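Side-chain contacts in RNA-dependent RNA Polymerase (Bombyx mori cytoplasmic polyhedrosis virus, PDB 6TZ0), which catalyses RNA-templated RNA synthesis, making the conservative plus-strand transcripts of the double-stranded viral genome and, probably after core assembly, the complementary minus strands: residues T106-A109 with G110-T113; L129-M133 with H134-R138. All coordinates share one frame; numbering follows the deposited sequence.

Interaction 1 of 2, residues T106-A109 with G110-T113; sequences TFRA and GSLT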
ATOM      1  N   THR A 106      30.660 -10.518  -2.064  1.00 43.90           N
ATOM      2  CA  THR A 106      31.901  -9.860  -1.675  1.00 43.90           C
ATOM      3  C   THR A 106      33.001 -10.165  -2.689  1.00 43.90           C
ATOM      4  O   THR A 106      33.291 -11.333  -2.964  1.00 43.90           O
ATOM      5  CB  THR A 106      32.312 -10.311  -0.278  1.00 43.90           C
ATOM      6  OG1 THR A 106      31.258 -10.013   0.641  1.00 43.90           O
ATOM      7  CG2 THR A 106      33.557  -9.586   0.168  1.00 43.90           C
ATOM      8  N   PHE A 107      33.604  -9.114  -3.243  1.00 44.34           N
ATOM      9  CA  PHE A 107      34.739  -9.236  -4.150  1.00 44.34           C
ATOM     10  C   PHE A 107      35.564  -7.956  -4.063  1.00 44.34           C
ATOM     11  O   PHE A 107      35.209  -7.017  -3.349  1.00 44.34           O
ATOM     12  CB  PHE A 107      34.282  -9.549  -5.585  1.00 44.34           C
ATOM     13  CG  PHE A 107      33.281  -8.572  -6.145  1.00 44.34           C
ATOM     14  CD1 PHE A 107      33.688  -7.446  -6.828  1.00 44.34           C
ATOM     15  CD2 PHE A 107      31.927  -8.803  -6.007  1.00 44.34           C
ATOM     16  CE1 PHE A 107      32.769  -6.562  -7.338  1.00 44.34           C
ATOM     17  CE2 PHE A 107      31.003  -7.917  -6.511  1.00 44.34           C
ATOM     18  CZ  PHE A 107      31.427  -6.796  -7.176  1.00 44.34           C
ATOM     19  N   ARG A 108      36.680  -7.929  -4.784  1.00 45.67           N
ATOM     20  CA  ARG A 108      37.551  -6.760  -4.792  1.00 45.67           C
ATOM     21  C   ARG A 108      36.951  -5.670  -5.669  1.00 45.67           C
ATOM     22  O   ARG A 108      36.476  -5.938  -6.772  1.00 45.67           O
ATOM     23  CB  ARG A 108      38.947  -7.144  -5.281  1.00 45.67           C
ATOM     24  CG  ARG A 108      39.956  -6.011  -5.248  1.00 45.67           C
ATOM     25  CD  ARG A 108      41.337  -6.477  -5.655  1.00 45.67           C
ATOM     26  NE  ARG A 108      41.369  -6.961  -7.030  1.00 45.67           N
ATOM     27  CZ  ARG A 108      41.552  -6.189  -8.094  1.00 45.67           C
ATOM     28  NH1 ARG A 108      41.733  -4.886  -7.956  1.00 45.67           N
ATOM     29  NH2 ARG A 108      41.561  -6.729  -9.301  1.00 45.67           N
ATOM     30  N   ALA A 109      36.978  -4.431  -5.169  1.00 46.33           N
ATOM     31  CA  ALA A 109      36.189  -3.348  -5.753  1.00 46.33           C
ATOM     32  C   ALA A 109      36.682  -2.935  -7.137  1.00 46.33           C
ATOM     33  O   ALA A 109      35.907  -2.383  -7.925  1.00 46.33           O
ATOM     34  CB  ALA A 109      36.192  -2.143  -4.817  1.00 46.33           C
ATOM     35  N   GLY A 110      37.947  -3.178  -7.451  1.00 47.01           N
ATOM     36  CA  GLY A 110      38.454  -2.903  -8.775  1.00 47.01           C
ATOM     37  C   GLY A 110      38.372  -4.060  -9.739  1.00 47.01           C
ATOM     38  O   GLY A 110      38.768  -3.921 -10.897  1.00 47.01           O
ATOM     39  N   SER A 111      37.859  -5.205  -9.298  1.00 47.08           N
ATOM     40  CA  SER A 111      37.817  -6.397 -10.130  1.00 47.08           C
ATOM     41  C   SER A 111      36.654  -6.394 -11.109  1.00 47.08           C
ATOM     42  O   SER A 111      36.625  -7.230 -12.016  1.00 47.08           O
ATOM     43  CB  SER A 111      37.726  -7.640  -9.251  1.00 47.08           C
ATOM     44  OG  SER A 111      37.669  -8.807 -10.043  1.00 47.08           O
ATOM     45  N   LEU A 112      35.700  -5.486 -10.944  1.00 48.66           N
ATOM     46  CA  LEU A 112      34.522  -5.428 -11.801  1.00 48.66           C
ATOM     47  C   LEU A 112      34.817  -4.488 -12.963  1.00 48.66           C
ATOM     48  O   LEU A 112      34.994  -3.283 -12.768  1.00 48.66           O
ATOM     49  CB  LEU A 112      33.307  -4.969 -11.001  1.00 48.66           C
ATOM     50  CG  LEU A 112      31.968  -4.960 -11.731  1.00 48.66           C
ATOM     51  CD1 LEU A 112      31.612  -6.352 -12.191  1.00 48.66           C
ATOM     52  CD2 LEU A 112      30.893  -4.414 -10.824  1.00 48.66           C
ATOM     53  N   THR A 113      34.877  -5.044 -14.171  1.00 52.48           N
ATOM     54  CA  THR A 113      35.325  -4.324 -15.355  1.00 52.48           C
ATOM     55  C   THR A 113      34.262  -4.392 -16.439  1.00 52.48           C
ATOM     56  O   THR A 113      33.950  -5.477 -16.939  1.00 52.48           O
ATOM     57  CB  THR A 113      36.634  -4.909 -15.893  1.00 52.48           C
ATOM     58  OG1 THR A 113      36.432  -6.284 -16.241  1.00 52.48           O
ATOM     59  CG2 THR A 113      37.754  -4.803 -14.863  1.00 52.48           C
TER

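Interaction 2 of 2, residues L129-M133 with H134-R138; sequences LDKLM and HVKQR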
ATOM      1  N   LEU A 129      25.464  -3.741 -12.387  1.00 45.52           N
ATOM      2  CA  LEU A 129      26.234  -4.211 -11.239  1.00 45.52           C
ATOM      3  C   LEU A 129      27.129  -3.115 -10.673  1.00 45.52           C
ATOM      4  O   LEU A 129      27.370  -3.081  -9.458  1.00 45.52           O
ATOM      5  CB  LEU A 129      27.047  -5.442 -11.622  1.00 45.52           C
ATOM      6  CG  LEU A 129      26.146  -6.646 -11.894  1.00 45.52           C
ATOM      7  CD1 LEU A 129      26.938  -7.799 -12.425  1.00 45.52           C
ATOM      8  CD2 LEU A 129      25.396  -7.055 -10.648  1.00 45.52           C
ATOM      9  N   ASP A 130      27.609  -2.207 -11.529  1.00 47.75           N
ATOM     10  CA  ASP A 130      28.264  -0.993 -11.050  1.00 47.75           C
ATOM     11  C   ASP A 130      27.309  -0.154 -10.211  1.00 47.75           C
ATOM     12  O   ASP A 130      27.691   0.358  -9.151  1.00 47.75           O
ATOM     13  CB  ASP A 130      28.780  -0.182 -12.242  1.00 47.75           C
ATOM     14  CG  ASP A 130      29.724   0.951 -11.839  1.00 47.75           C
ATOM     15  OD1 ASP A 130      30.065   1.085 -10.654  1.00 47.75           O
ATOM     16  OD2 ASP A 130      30.122   1.734 -12.723  1.00 47.75           O
ATOM     17  N   LYS A 131      26.066  -0.002 -10.677  1.00 47.02           N
ATOM     18  CA  LYS A 131      25.052   0.716  -9.909  1.00 47.02           C
ATOM     19  C   LYS A 131      24.743   0.016  -8.590  1.00 47.02           C
ATOM     20  O   LYS A 131      24.477   0.676  -7.581  1.00 47.02           O
ATOM     21  CB  LYS A 131      23.786   0.860 -10.753  1.00 47.02           C
ATOM     22  CG  LYS A 131      22.698   1.698 -10.120  1.00 47.02           C
ATOM     23  CD  LYS A 131      21.494   1.843 -11.030  1.00 47.02           C
ATOM     24  CE  LYS A 131      20.410   2.672 -10.356  1.00 47.02           C
ATOM     25  NZ  LYS A 131      19.214   2.874 -11.219  1.00 47.02           N
ATOM     26  N   LEU A 132      24.807  -1.313  -8.578  1.00 44.97           N
ATOM     27  CA  LEU A 132      24.582  -2.078  -7.360  1.00 44.97           C
ATOM     28  C   LEU A 132      25.684  -1.812  -6.345  1.00 44.97           C
ATOM     29  O   LEU A 132      25.413  -1.584  -5.162  1.00 44.97           O
ATOM     30  CB  LEU A 132      24.520  -3.569  -7.702  1.00 44.97           C
ATOM     31  CG  LEU A 132      23.791  -4.589  -6.821  1.00 44.97           C
ATOM     32  CD1 LEU A 132      23.517  -5.835  -7.621  1.00 44.97           C
ATOM     33  CD2 LEU A 132      24.533  -4.964  -5.603  1.00 44.97           C
ATOM     34  N   MET A 133      26.938  -1.848  -6.792  1.00 47.03           N
ATOM     35  CA  MET A 133      28.057  -1.712  -5.866  1.00 47.03           C
ATOM     36  C   MET A 133      28.296  -0.262  -5.449  1.00 47.03           C
ATOM     37  O   MET A 133      28.779  -0.011  -4.341  1.00 47.03           O
ATOM     38  CB  MET A 133      29.304  -2.346  -6.497  1.00 47.03           C
ATOM     39  CG  MET A 133      30.574  -2.287  -5.661  1.00 47.03           C
ATOM     40  SD  MET A 133      31.900  -3.329  -6.270  1.00 47.03           S
ATOM     41  CE  MET A 133      32.308  -2.563  -7.821  1.00 47.03           C
ATOM     42  N   HIS A 134      27.899   0.706  -6.269  1.00 48.16           N
ATOM     43  CA  HIS A 134      28.247   2.097  -6.019  1.00 48.16           C
ATOM     44  C   HIS A 134      27.095   2.989  -5.581  1.00 48.16           C
ATOM     45  O   HIS A 134      27.347   3.995  -4.918  1.00 48.16           O
ATOM     46  CB  HIS A 134      28.888   2.700  -7.272  1.00 48.16           C
ATOM     47  CG  HIS A 134      30.282   2.224  -7.519  1.00 48.16           C
ATOM     48  ND1 HIS A 134      30.566   1.004  -8.092  1.00 48.16           N
ATOM     49  CD2 HIS A 134      31.474   2.822  -7.300  1.00 48.16           C
ATOM     50  CE1 HIS A 134      31.874   0.862  -8.189  1.00 48.16           C
ATOM     51  NE2 HIS A 134      32.448   1.953  -7.721  1.00 48.16           N
ATOM     52  N   VAL A 135      25.849   2.675  -5.931  1.00 47.03           N
ATOM     53  CA  VAL A 135      24.721   3.558  -5.663  1.00 47.03           C
ATOM     54  C   VAL A 135      23.815   3.007  -4.568  1.00 47.03           C
ATOM     55  O   VAL A 135      23.425   3.740  -3.657  1.00 47.03           O
ATOM     56  CB  VAL A 135      23.922   3.838  -6.957  1.00 47.03           C
ATOM     57  CG1 VAL A 135      22.711   4.704  -6.683  1.00 47.03           C
ATOM     58  CG2 VAL A 135      24.806   4.490  -7.994  1.00 47.03           C
ATOM     59  N   LYS A 136      23.498   1.711  -4.615  1.00 45.96           N
ATOM     60  CA  LYS A 136      22.577   1.106  -3.660  1.00 45.96           C
ATOM     61  C   LYS A 136      23.133   1.014  -2.246  1.00 45.96           C
ATOM     62  O   LYS A 136      22.357   0.763  -1.320  1.00 45.96           O
ATOM     63  CB  LYS A 136      22.177  -0.298  -4.118  1.00 45.96           C
ATOM     64  CG  LYS A 136      21.370  -0.350  -5.394  1.00 45.96           C
ATOM     65  CD  LYS A 136      19.987   0.219  -5.190  1.00 45.96           C
ATOM     66  CE  LYS A 136      19.121  -0.015  -6.404  1.00 45.96           C
ATOM     67  NZ  LYS A 136      19.593   0.790  -7.555  1.00 45.96           N
ATOM     68  N   GLN A 137      24.434   1.207  -2.047  1.00 46.72           N
ATOM     69  CA  GLN A 137      24.992   1.057  -0.713  1.00 46.72           C
ATOM     70  C   GLN A 137      25.008   2.338   0.105  1.00 46.72           C
ATOM     71  O   GLN A 137      25.086   2.253   1.332  1.00 46.72           O
ATOM     72  CB  GLN A 137      26.412   0.492  -0.775  1.00 46.72           C
ATOM     73  CG  GLN A 137      26.470  -0.977  -1.115  1.00 46.72           C
ATOM     74  CD  GLN A 137      27.876  -1.526  -1.039  1.00 46.72           C
ATOM     75  OE1 GLN A 137      28.827  -0.786  -0.804  1.00 46.72           O
ATOM     76  NE2 GLN A 137      28.017  -2.830  -1.230  1.00 46.72           N
ATOM     77  N   ARG A 138      24.942   3.517  -0.507  1.00 51.72           N
ATOM     78  CA  ARG A 138      24.949   4.730   0.304  1.00 51.72           C
ATOM     79  C   ARG A 138      23.551   4.959   0.875  1.00 51.72           C
ATOM     80  O   ARG A 138      22.604   5.299   0.157  1.00 51.72           O
ATOM     81  CB  ARG A 138      25.504   5.928  -0.468  1.00 51.72           C
ATOM     82  CG  ARG A 138      24.872   6.327  -1.780  1.00 51.72           C
ATOM     83  CD  ARG A 138      25.658   7.467  -2.387  1.00 51.72           C
ATOM     84  NE  ARG A 138      25.570   8.705  -1.622  1.00 51.72           N
ATOM     85  CZ  ARG A 138      24.642   9.634  -1.822  1.00 51.72           C
ATOM     86  NH1 ARG A 138      23.740   9.462  -2.772  1.00 51.72           N
ATOM     87  NH2 ARG A 138      24.630  10.738  -1.091  1.00 51.72           N
TER

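Interaction 1 of 2, residues T106-A109 with G110-T113
Arg108 reaches over the backbone of Gly110 and Ser111, and the three residues form most of a type I beta turn running from Arg108 to Ser111. The turn is closed by its i to i+3 bond, in which Ser111 N donates to Arg108 O at 3.0 Å. The arginine first runs out extended, then bends at its third torsion (chi3 63°), and this bend folds the guanidinium back over the turn. One face of that group then rests on the Gly110–Ser111 peptide, with Arg108 NH2 3.8 Å from Ser111 CA. Gly110 has no side chain to obstruct it, and Arg108 NH1 comes within 3.9 Å of Gly110 CA. Polar ends on this side converge on Glu80: Arg108 makes a salt bridge to it, while Ser111 OG bonds both to its carboxylate and to Tyr81 N. On the side of Phe107 and Leu112, apolar groups meet instead, Phe107 CE1 lying obliquely against Leu112 CB at 4.0 Å, and both side chains continue onto Met133 of helix 121-134. The turn is thus two-sided: its polar side ties the loop to Glu80 and Tyr81, and its apolar side seats it on the helix.

Interaction 2 of 2, residues L129-M133 with H134-R138
His134 N and Val135 N bond back to Asp130 O and Lys131 O as helix 121-134 runs out, and Lys136 N then joins Val135 N on Lys131 O before a type I turn from Val135 to Arg138 leads the chain away. This is a helix C-terminus. The bond of Lys136 N to Lys131 O, at 3.3 Å, spans five residues instead of four.

His134 is the centre of the side-chain contact. Its CG stands anti to the carbonyl carbon (chi1 -74°), which swings the ring back along the helix, so that ND1 donates to Asp130 O at 3.1 Å. That oxygen lies close to the ring plane, but the bond is bent, with an angle of 137° at the hydrogen. Asp130 O therefore takes both the backbone N-H and the ring N-H of His134, and the ND1 bond helps fix the rotation of the imidazole, a place suited to a short side chain ending in a ring N-H. The Asp130 carboxylate stands almost perpendicular to the ring. Met133 lies alongside the histidine, pointing the same way, with its CE 3.5 Å from His134 CE1. From outside, Phe194 of strand 191-194 meets the ring with its plane nearly at right angles.

On another side of the helix end, Lys131 runs past Val135, CG to CB, in an apolar contact. Lys136 bends at chi2 and chi4, which brings NZ beside Lys131 CE; its long, flexible chain suits this. Gln137 is buried, and its side chain carries NE2 to a hydrogen bond with Ser201 O. Lys131 NZ lies 4.2 Å from Lys136 NZ, a like-charge approach that would probably be unfavourable if both are protonated.

Overall arrangement
The two contacts follow one another along the chain, with centres about 12 Å apart, in the N-terminal region of the polymerase. Interaction 1 shapes a loop preceding helix 121-134, farther from the centre of the chain; interaction 2 finishes that helix. They share an apolar seam: Met133 SD is 3.5 Å from Phe107 CE1, and Met133 CE lies 3.8 Å from Leu112 CD2. The buried Phe107, Leu129 and Met133 form its inner part, while the lysines and arginines lie toward the partly exposed sides. A single backbone bond closes the loop turn, whereas doubly used carbonyls end the helix. Both contacts approach Asn195, a residue of an ATP-binding site, to within about 10 Å between side chains.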